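Local coordinates for protein probable fumarate reductase Ifc3 (Shewanella frigidimarina, PDB 1QO8) that reduces fumarate to succinate in vitro, essentially one way, using one FAD and four covalently bound c-type hemes per subunit, at residues 216-221 with 254-259. Residues are numbered along the deposited sequence; the frame is centred on the assembly and turned at random.
Sequences QWLESL and DTLRKA
Leu221, near the C-terminal end of helix 201-220, lays its side chain against three side chains of helix 248-262: the methyl of Thr255, a branch of Leu256 and the methyl of Ala259. Its CB meets Thr255 CG2 at 3.5 Å. Its CD1 reaches on to Leu256 CD2 at 4.0 Å, and lies 4.1 Å from Ala259 CB. Thr255 and Ala259, one turn apart, both direct their CB toward segment 216-221; the small alanine is consistent with the close approach of the backbones, the CA atoms of Leu221 and Ala259 being 6.4 Å apart. Threonine suits its place because its two branches divide the work. CG2, anti to the backbone N, faces the end of helix 201-220 and lies 3.4 Å from Leu221 O, whereas OG1, beside the backbone N (chi1 -58°), hydrogen-bonds to Glu251 O in its own helix, so the buried hydroxyl is satisfied. Leu256 leaves its helix to one side, but its CD2 swings back and touches both leucines opposite, crossing each obliquely; it meets Leu218 CD2 at 3.8 Å. Leucine suits these positions because its branched apolar end packs between the helices. Leu221 CD1 also sits 3.7 Å above one face of the Trp217 ring, offset toward its rim. The contact joins two helices of the FAD-binding domain, and the side chain of Leu256 is about 8 Å from the bound FAD. Helix 131-143 packs on Leu256 through Phe134 and Asn135, the latter also accepting the indole N-H of Trp217, while Val549 of helix 543-563 touches Trp217 and Leu218.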
loop_
_atom_site.group_PDB
_atom_site.type_symbol
_atom_site.label_atom_id
_atom_site.label_comp_id
_atom_site.label_asym_id
_atom_site.label_seq_id
_atom_site.Cartn_x
_atom_site.Cartn_y
_atom_site.Cartn_z
ATOM N N GLN A 216 17.426 -30.726 -3.726
ATOM C CA GLN A 216 17.558 -31.909 -4.528
ATOM C C GLN A 216 17.246 -31.736 -6.003
ATOM O O GLN A 216 18.022 -32.160 -6.875
ATOM C CB GLN A 216 16.614 -32.996 -4.010
ATOM C CG GLN A 216 17.166 -33.755 -2.820
ATOM C CD GLN A 216 16.059 -34.670 -2.315
ATOM O OE1 GLN A 216 15.872 -35.778 -2.849
ATOM N NE2 GLN A 216 15.296 -34.242 -1.337
ATOM N N TRP A 217 16.142 -31.057 -6.266
ATOM C CA TRP A 217 15.814 -30.625 -7.620
ATOM C C TRP A 217 16.920 -29.822 -8.234
ATOM O O TRP A 217 17.311 -30.065 -9.362
ATOM C CB TRP A 217 14.483 -29.871 -7.558
ATOM C CG TRP A 217 14.227 -28.922 -8.703
ATOM C CD1 TRP A 217 14.273 -27.572 -8.722
ATOM C CD2 TRP A 217 13.911 -29.326 -10.039
ATOM N NE1 TRP A 217 13.977 -27.064 -9.982
ATOM C CE2 TRP A 217 13.727 -28.154 -10.809
ATOM C CE3 TRP A 217 13.737 -30.573 -10.649
ATOM C CZ2 TRP A 217 13.396 -28.214 -12.142
ATOM C CZ3 TRP A 217 13.395 -30.613 -11.979
ATOM C CH2 TRP A 217 13.267 -29.444 -12.731
ATOM N N LEU A 218 17.501 -28.817 -7.544
ATOM C CA LEU A 218 18.605 -28.078 -8.193
ATOM C C LEU A 218 19.835 -28.957 -8.445
ATOM O O LEU A 218 20.547 -28.753 -9.449
ATOM C CB LEU A 218 18.927 -26.829 -7.385
ATOM C CG LEU A 218 17.765 -25.806 -7.282
ATOM C CD1 LEU A 218 18.033 -24.760 -6.214
ATOM C CD2 LEU A 218 17.506 -25.158 -8.631
ATOM N N GLU A 219 20.142 -29.828 -7.485
ATOM C CA GLU A 219 21.181 -30.814 -7.572
ATOM C C GLU A 219 20.950 -31.831 -8.703
ATOM O O GLU A 219 21.918 -32.016 -9.417
ATOM C CB GLU A 219 21.307 -31.699 -6.296
ATOM C CG GLU A 219 21.957 -30.770 -5.248
ATOM C CD GLU A 219 21.850 -31.407 -3.885
ATOM O OE1 GLU A 219 20.805 -32.054 -3.634
ATOM O OE2 GLU A 219 22.817 -31.322 -3.108
ATOM N N SER A 220 19.733 -32.300 -8.908
ATOM C CA SER A 220 19.508 -33.099 -10.113
ATOM C C SER A 220 19.884 -32.329 -11.370
ATOM O O SER A 220 20.147 -32.981 -12.378
ATOM C CB SER A 220 18.084 -33.576 -10.295
ATOM O OG SER A 220 17.128 -32.525 -10.351
ATOM N N LEU A 221 19.930 -31.007 -11.426
ATOM C CA LEU A 221 20.223 -30.286 -12.640
ATOM C C LEU A 221 21.707 -30.017 -12.649
ATOM O O LEU A 221 22.040 -29.370 -13.626
ATOM C CB LEU A 221 19.445 -28.946 -12.690
ATOM C CG LEU A 221 17.928 -29.082 -12.462
ATOM C CD1 LEU A 221 17.145 -27.748 -12.506
ATOM C CD2 LEU A 221 17.313 -30.087 -13.445
ATOM N N ASP A 254 23.229 -20.092 -13.215
ATOM C CA ASP A 254 23.995 -20.845 -14.245
ATOM C C ASP A 254 23.330 -22.204 -14.438
ATOM O O ASP A 254 23.085 -22.654 -15.582
ATOM C CB ASP A 254 25.488 -20.974 -13.976
ATOM C CG ASP A 254 26.237 -19.661 -14.161
ATOM O OD1 ASP A 254 25.759 -18.576 -14.591
ATOM O OD2 ASP A 254 27.464 -19.558 -13.883
ATOM N N THR A 255 22.926 -22.887 -13.369
ATOM C CA THR A 255 22.375 -24.218 -13.468
ATOM C C THR A 255 20.994 -24.213 -14.149
ATOM O O THR A 255 20.689 -25.081 -14.938
ATOM C CB THR A 255 22.206 -24.857 -12.086
ATOM O OG1 THR A 255 23.496 -24.848 -11.505
ATOM C CG2 THR A 255 21.719 -26.276 -12.194
ATOM N N LEU A 256 20.142 -23.237 -13.816
ATOM C CA LEU A 256 18.816 -23.121 -14.374
ATOM C C LEU A 256 18.910 -22.644 -15.832
ATOM O O LEU A 256 18.149 -23.188 -16.605
ATOM C CB LEU A 256 17.931 -22.178 -13.523
ATOM C CG LEU A 256 17.668 -22.636 -12.105
ATOM C CD1 LEU A 256 17.290 -21.426 -11.209
ATOM C CD2 LEU A 256 16.611 -23.766 -11.998
ATOM N N ARG A 257 19.818 -21.750 -16.225
ATOM C CA ARG A 257 19.990 -21.393 -17.596
ATOM C C ARG A 257 20.332 -22.625 -18.476
ATOM O O ARG A 257 19.795 -22.754 -19.595
ATOM C CB ARG A 257 21.113 -20.390 -17.885
ATOM C CG ARG A 257 20.880 -19.005 -17.319
ATOM C CD ARG A 257 22.155 -18.174 -17.399
ATOM N NE ARG A 257 21.847 -16.760 -17.201
ATOM C CZ ARG A 257 22.837 -15.892 -17.144
ATOM N NH1 ARG A 257 24.113 -16.320 -17.177
ATOM N NH2 ARG A 257 22.629 -14.608 -16.979
ATOM N N LYS A 258 21.328 -23.397 -18.030
ATOM C CA LYS A 258 21.680 -24.593 -18.776
ATOM C C LYS A 258 20.526 -25.592 -18.791
ATOM O O LYS A 258 20.196 -26.035 -19.899
ATOM C CB LYS A 258 22.928 -25.353 -18.285
ATOM C CG LYS A 258 24.105 -24.365 -18.367
ATOM C CD LYS A 258 25.362 -25.075 -18.815
ATOM C CE LYS A 258 26.431 -24.092 -19.335
ATOM N NZ LYS A 258 27.531 -25.014 -19.869
ATOM N N ALA A 259 19.875 -25.876 -17.689
ATOM C CA ALA A 259 18.722 -26.774 -17.786
ATOM C C ALA A 259 17.583 -26.203 -18.620
ATOM O O ALA A 259 16.967 -27.050 -19.302
ATOM C CB ALA A 259 18.230 -27.240 -16.432
#